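Local coordinates for protein acyl-coenzyme A oxidase acox-1.1 (Caenorhabditis elegans, PDB 5K3H) that catalyses the FAD-dependent desaturation of acyl-CoAs by oxygen, the first step of peroxisomal beta-oxidation, working as a homodimer or a heterodimer with related oxidases, at residues F218-R223 against Y258-T263; K242-I247 against I420-G425. All blocks are in the same frame, centred on the assembly; numbering follows the deposited sequence.

Contact 1. Residues F218-R223 against Y258-T263; sequences FMVPLR and YRIPRT
Ile260 and Tyr258 reach from strand 258-261 to the end of strand 211-221, two strands of the beta domain that acyl-CoA oxidases share with acyl-CoA dehydrogenases. Both belong to one mixed sheet, yet they are not neighbours in it: their axes come no closer than 8.2 Å and run at 121°, and side chains rather than backbone bonds fill the gap. The tip of Ile260 does most of the apolar work. With CG1 set between the backbone N and the carbonyl carbon (chi1 63°) and the chain extended beyond it, Ile260 CD1 lodges 3.8 Å from Phe218 CB. Ile260 CD1 also lies 4.2 Å from Val220 CG2. Two residues back, Tyr258 swings its ring anti to the backbone N (chi1 -174°), which carries Tyr258 CE2 to 3.7 Å from Val220 CG1. The hydroxyl arrives beside the pyrrolidine of Pro221, where Tyr258 OH lies 3.7 Å from Pro221 CG, and close to the carbonyl of the same residue; the modelled separation there is too short to support a firm bond description.

The second shell explains why these groups stay in place. Phe176 and Leu178 of strand 175-179, the sheet partner of 258-261, pack on Ile260, and Leu178 also touches Val220; Phe218 also meets the ring of Phe176. Leu231 and Ile234 also touch Tyr258. Met219 O takes a hydrogen bond from Asn264 ND2, just beyond the second strand, while Ile260 CD1 sits 3.6 Å from Met219 O.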
loop_
_atom_site.group_PDB
_atom_site.type_symbol
_atom_site.label_atom_id
_atom_site.label_comp_id
_atom_site.label_asym_id
_atom_site.label_seq_id
_atom_site.Cartn_x
_atom_site.Cartn_y
_atom_site.Cartn_z
ATOM N N PHE B 218 14.223 4.322 -33.085
ATOM C CA PHE B 218 14.696 5.462 -33.855
ATOM C C PHE B 218 15.201 6.532 -32.903
ATOM O O PHE B 218 14.572 6.816 -31.875
ATOM C CB PHE B 218 13.594 6.072 -34.752
ATOM C CG PHE B 218 12.951 5.085 -35.697
ATOM C CD1 PHE B 218 13.407 4.957 -37.002
ATOM C CD2 PHE B 218 11.956 4.226 -35.259
ATOM C CE1 PHE B 218 12.849 4.042 -37.862
ATOM C CE2 PHE B 218 11.380 3.313 -36.131
ATOM C CZ PHE B 218 11.834 3.221 -37.423
ATOM N N MET B 219 16.318 7.152 -33.266
ATOM C CA MET B 219 16.758 8.341 -32.555
ATOM C C MET B 219 15.901 9.502 -33.032
ATOM O O MET B 219 15.754 9.707 -34.236
ATOM C CB MET B 219 18.246 8.606 -32.804
ATOM C CG MET B 219 18.770 9.860 -32.125
ATOM S SD MET B 219 18.587 9.815 -30.317
ATOM C CE MET B 219 19.910 8.695 -29.928
ATOM N N VAL B 220 15.281 10.224 -32.093
ATOM C CA VAL B 220 14.320 11.268 -32.418
ATOM C C VAL B 220 14.645 12.547 -31.654
ATOM O O VAL B 220 14.638 12.547 -30.419
ATOM C CB VAL B 220 12.870 10.841 -32.127
ATOM C CG1 VAL B 220 11.898 11.936 -32.557
ATOM C CG2 VAL B 220 12.543 9.545 -32.828
ATOM N N PRO B 221 14.984 13.650 -32.333
ATOM C CA PRO B 221 15.054 14.944 -31.642
ATOM C C PRO B 221 13.668 15.448 -31.318
ATOM O O PRO B 221 12.761 15.405 -32.157
ATOM C CB PRO B 221 15.757 15.865 -32.644
ATOM C CG PRO B 221 15.600 15.221 -33.953
ATOM C CD PRO B 221 15.409 13.742 -33.744
ATOM N N LEU B 222 13.519 15.949 -30.096
ATOM C CA LEU B 222 12.234 16.390 -29.571
ATOM C C LEU B 222 12.133 17.892 -29.402
ATOM O O LEU B 222 11.072 18.459 -29.651
ATOM C CB LEU B 222 11.970 15.742 -28.205
ATOM C CG LEU B 222 12.136 14.236 -28.123
ATOM C CD1 LEU B 222 12.017 13.802 -26.659
ATOM C CD2 LEU B 222 11.112 13.576 -29.028
ATOM N N ARG B 223 13.197 18.530 -28.928
ATOM C CA ARG B 223 13.228 19.955 -28.641
ATOM C C ARG B 223 14.499 20.558 -29.219
ATOM O O ARG B 223 15.520 19.880 -29.373
ATOM C CB ARG B 223 13.172 20.236 -27.133
ATOM C CG ARG B 223 11.879 19.812 -26.462
ATOM C CD ARG B 223 12.026 19.832 -24.944
ATOM N NE ARG B 223 10.790 19.471 -24.251
ATOM C CZ ARG B 223 9.878 20.338 -23.821
ATOM N NH1 ARG B 223 10.065 21.644 -23.997
ATOM N NH2 ARG B 223 8.785 19.899 -23.202
ATOM N N TYR B 258 6.159 13.591 -38.597
ATOM C CA TYR B 258 7.448 14.148 -38.186
ATOM C C TYR B 258 8.592 13.399 -38.857
ATOM O O TYR B 258 8.750 12.192 -38.648
ATOM C CB TYR B 258 7.573 14.064 -36.665
ATOM C CG TYR B 258 8.786 14.722 -36.045
ATOM C CD1 TYR B 258 8.852 16.095 -35.868
ATOM C CD2 TYR B 258 9.858 13.950 -35.616
ATOM C CE1 TYR B 258 9.965 16.688 -35.279
ATOM C CE2 TYR B 258 10.967 14.519 -35.033
ATOM C CZ TYR B 258 11.021 15.887 -34.864
ATOM O OH TYR B 258 12.140 16.438 -34.276
ATOM N N ARG B 259 9.431 14.127 -39.601
ATOM C CA ARG B 259 10.425 13.537 -40.495
ATOM C C ARG B 259 11.823 13.513 -39.882
ATOM O O ARG B 259 12.313 14.537 -39.388
ATOM C CB ARG B 259 10.458 14.299 -41.818
ATOM C CG ARG B 259 9.197 14.117 -42.630
ATOM C CD ARG B 259 9.227 14.823 -43.992
ATOM N NE ARG B 259 8.080 14.371 -44.769
ATOM C CZ ARG B 259 8.134 13.469 -45.746
ATOM N NH1 ARG B 259 9.293 12.932 -46.121
ATOM N NH2 ARG B 259 7.012 13.112 -46.357
ATOM N N ILE B 260 12.462 12.342 -39.931
ATOM C CA ILE B 260 13.839 12.144 -39.474
ATOM C C ILE B 260 14.606 11.399 -40.571
ATOM O O ILE B 260 13.990 10.676 -41.383
ATOM C CB ILE B 260 13.893 11.407 -38.118
ATOM C CG1 ILE B 260 13.312 9.996 -38.216
ATOM C CG2 ILE B 260 13.161 12.189 -37.038
ATOM C CD1 ILE B 260 13.373 9.225 -36.910
ATOM N N PRO B 261 15.932 11.568 -40.656
ATOM C CA PRO B 261 16.709 10.883 -41.702
ATOM C C PRO B 261 16.612 9.367 -41.606
ATOM O O PRO B 261 16.325 8.799 -40.553
ATOM C CB PRO B 261 18.146 11.357 -41.448
ATOM C CG PRO B 261 18.003 12.646 -40.688
ATOM C CD PRO B 261 16.735 12.557 -39.911
ATOM N N ARG B 262 16.877 8.710 -42.736
ATOM C CA ARG B 262 16.915 7.254 -42.759
ATOM C C ARG B 262 17.838 6.696 -41.683
ATOM O O ARG B 262 17.520 5.686 -41.038
ATOM C CB ARG B 262 17.380 6.747 -44.128
ATOM C CG ARG B 262 17.237 5.236 -44.274
ATOM C CD ARG B 262 17.872 4.658 -45.504
ATOM N NE ARG B 262 19.294 4.359 -45.342
ATOM C CZ ARG B 262 20.283 5.155 -45.736
ATOM N NH1 ARG B 262 20.007 6.311 -46.334
ATOM N NH2 ARG B 262 21.545 4.783 -45.553
ATOM N N THR B 263 18.991 7.336 -41.475
ATOM C CA THR B 263 20.009 6.810 -40.572
ATOM C C THR B 263 19.707 7.067 -39.098
ATOM O O THR B 263 20.522 6.682 -38.250
ATOM C CB THR B 263 21.376 7.403 -40.927
ATOM O OG1 THR B 263 21.267 8.832 -40.978
ATOM C CG2 THR B 263 21.869 6.875 -42.273
#

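Contact 2. Residues K242-I247 against I420-G425; sequences KMAYNI and ISEIYG
The carboxylate of Glu422 meets the backbone N of Tyr245 at one oxygen and the methyl of Ala244 above its plane. Ala244 CB stands obliquely there, 3.4 Å from Glu422 OE2, while Tyr245 N meets Glu422 OE2 nearly along its C-O axis in a 3.1 Å hydrogen bond with an N-H...O angle of 165°. A second flat group, the Asn246 amide, has Lys242 O at its edge, in the amide plane, bonded to ND2; Lys242 N in turn donates to Asn246 OD1, on a lone pair. The amide is thus fixed at both ends by one residue.

Two waters link Asn246 to the carboxylate, one from its backbone N and one from its amide. The first accepts from Asn246 N and donates to Glu422 OE2, 2.8 Å away; the other accepts from Asn246 ND2 and donates to Glu422 OE1. OE2 therefore holds a direct bond and a water, OE1 a water-mediated link, which could help to stabilise a negative charge, although Glu109 touches Glu422 too. Glu422 gets there with CG anti to its backbone N (chi1 -171°) and a bend at chi2 (69°).

The backbones approach most at Ala244 and Gly425, whose CA atoms are 5.1 Å apart. Gly425 has no side chain, and Ala244 CB rests on its backbone, 3.6 Å from Gly425 C. Met243 CE lies 4.2 Å from Gly425 CA and meets the Tyr424 ring obliquely and more loosely. Tyr414 of the second subunit packs on Met243 and Ala244 and hydrogen-bonds through OH to Gly425 O. The whole is a domain junction at the dimer interface of the acyl-CoA oxidase fold, where a beta-domain loop, near the FAD-binding Gly191, docks on a helix of the C-alpha1 region.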
loop_
_atom_site.group_PDB
_atom_site.type_symbol
_atom_site.label_atom_id
_atom_site.label_comp_id
_atom_site.label_asym_id
_atom_site.label_seq_id
_atom_site.Cartn_x
_atom_site.Cartn_y
_atom_site.Cartn_z
ATOM N N LYS B 242 1.700 12.181 -9.645
ATOM C CA LYS B 242 1.624 10.741 -9.415
ATOM C C LYS B 242 1.592 10.433 -7.922
ATOM O O LYS B 242 1.683 11.330 -7.064
ATOM C CB LYS B 242 2.783 10.005 -10.096
ATOM C CG LYS B 242 2.832 10.212 -11.594
ATOM C CD LYS B 242 4.134 9.794 -12.146
ATOM C CE LYS B 242 5.180 10.734 -11.624
ATOM N NZ LYS B 242 6.542 10.333 -11.989
ATOM N N MET B 243 1.431 9.137 -7.618
ATOM C CA MET B 243 1.366 8.710 -6.226
ATOM C C MET B 243 2.732 8.795 -5.552
ATOM O O MET B 243 2.818 9.011 -4.345
ATOM C CB MET B 243 0.771 7.299 -6.128
ATOM C CG MET B 243 1.751 6.154 -6.214
ATOM S SD MET B 243 0.909 4.557 -6.032
ATOM C CE MET B 243 1.183 4.150 -4.303
ATOM N N ALA B 244 3.801 8.675 -6.312
ATOM C CA ALA B 244 5.139 8.844 -5.767
ATOM C C ALA B 244 6.061 9.114 -6.947
ATOM O O ALA B 244 5.610 9.226 -8.091
ATOM C CB ALA B 244 5.567 7.618 -4.942
ATOM N N TYR B 245 7.357 9.230 -6.666
ATOM C CA TYR B 245 8.349 9.328 -7.740
ATOM C C TYR B 245 8.141 10.592 -8.575
ATOM O O TYR B 245 8.256 10.568 -9.798
ATOM C CB TYR B 245 8.281 8.081 -8.626
ATOM C CG TYR B 245 9.550 7.789 -9.369
ATOM C CD1 TYR B 245 10.752 7.687 -8.681
ATOM C CD2 TYR B 245 9.547 7.563 -10.738
ATOM C CE1 TYR B 245 11.926 7.402 -9.335
ATOM C CE2 TYR B 245 10.732 7.261 -11.416
ATOM C CZ TYR B 245 11.918 7.187 -10.701
ATOM O OH TYR B 245 13.110 6.894 -11.333
ATOM N N ASN B 246 7.808 11.698 -7.917
ATOM C CA ASN B 246 7.259 12.851 -8.616
ATOM C C ASN B 246 8.310 13.823 -9.133
ATOM O O ASN B 246 7.947 14.795 -9.805
ATOM C CB ASN B 246 6.271 13.574 -7.715
ATOM C CG ASN B 246 4.906 12.924 -7.750
ATOM O OD1 ASN B 246 4.274 12.878 -8.807
ATOM N ND2 ASN B 246 4.446 12.401 -6.607
ATOM N N ILE B 247 9.597 13.577 -8.862
ATOM C CA ILE B 247 10.649 14.388 -9.463
ATOM C C ILE B 247 10.886 13.988 -10.913
ATOM O O ILE B 247 11.397 14.793 -11.699
ATOM C CB ILE B 247 11.925 14.297 -8.605
ATOM C CG1 ILE B 247 11.623 14.792 -7.180
ATOM C CG2 ILE B 247 13.087 15.048 -9.259
ATOM C CD1 ILE B 247 12.791 14.761 -6.191
ATOM N N ILE B 420 8.323 6.062 4.939
ATOM C CA ILE B 420 8.066 4.736 4.375
ATOM C C ILE B 420 6.996 4.777 3.293
ATOM O O ILE B 420 7.057 4.010 2.318
ATOM C CB ILE B 420 7.683 3.761 5.502
ATOM C CG1 ILE B 420 8.853 3.611 6.479
ATOM C CG2 ILE B 420 7.341 2.416 4.920
ATOM C CD1 ILE B 420 8.521 2.798 7.705
ATOM N N SER B 421 6.026 5.678 3.403
ATOM C CA SER B 421 4.999 5.740 2.371
ATOM C C SER B 421 5.574 6.096 1.008
ATOM O O SER B 421 5.087 5.599 -0.014
ATOM C CB SER B 421 3.917 6.741 2.771
ATOM O OG SER B 421 4.421 8.064 2.786
ATOM N N GLU B 422 6.603 6.948 0.963
ATOM C CA GLU B 422 7.276 7.262 -0.294
ATOM C C GLU B 422 8.179 6.112 -0.726
ATOM O O GLU B 422 8.258 5.792 -1.919
ATOM C CB GLU B 422 8.078 8.561 -0.145
ATOM C CG GLU B 422 8.669 9.135 -1.448
ATOM C CD GLU B 422 7.633 9.674 -2.422
ATOM O OE1 GLU B 422 6.504 10.015 -1.996
ATOM O OE2 GLU B 422 7.943 9.727 -3.630
ATOM N N ILE B 423 8.856 5.464 0.231
ATOM C CA ILE B 423 9.633 4.268 -0.089
ATOM C C ILE B 423 8.734 3.211 -0.724
ATOM O O ILE B 423 9.095 2.602 -1.738
ATOM C CB ILE B 423 10.337 3.731 1.179
ATOM C CG1 ILE B 423 11.387 4.720 1.700
ATOM C CG2 ILE B 423 10.975 2.374 0.936
ATOM C CD1 ILE B 423 11.777 4.483 3.163
ATOM N N TYR B 424 7.532 3.011 -0.169
ATOM C CA TYR B 424 6.576 2.072 -0.752
ATOM C C TYR B 424 6.195 2.483 -2.168
ATOM O O TYR B 424 6.179 1.658 -3.090
ATOM C CB TYR B 424 5.328 1.987 0.141
ATOM C CG TYR B 424 4.196 1.126 -0.406
ATOM C CD1 TYR B 424 4.250 -0.271 -0.344
ATOM C CD2 TYR B 424 3.071 1.709 -0.981
ATOM C CE1 TYR B 424 3.220 -1.053 -0.843
ATOM C CE2 TYR B 424 2.036 0.928 -1.482
ATOM C CZ TYR B 424 2.119 -0.456 -1.415
ATOM O OH TYR B 424 1.090 -1.245 -1.913
ATOM N N GLY B 425 5.830 3.749 -2.350
ATOM C CA GLY B 425 5.332 4.193 -3.645
ATOM C C GLY B 425 6.351 4.101 -4.769
ATOM O O GLY B 425 6.003 3.821 -5.921
HETATM O O HOH W 1 7.596 12.048 -5.109
HETATM O O HOH W 2 5.188 12.020 -3.770
#

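How the contacts relate
Followed from the N terminus, the chain meets 218-223 at the end of strand 211-221, then loop 242-247, then strand 258-261, and much later helix 420-428. Contact 1 closes a short loop of 34 residues, entirely without helix, and keeps within the beta domain. Contact 2 starts inside that loop and ends far beyond it, spanning 172 residues, 77 of them helical, so the two cross rather than nest. The centres of contact 1 and contact 2 are about 33 Å apart. Their nearest atoms are about 13 Å apart. The principle is a simple one: contact 1 joins two non-neighbouring strands within the beta domain, while contact 2 ties that domain to the helical part and to the dimer interface.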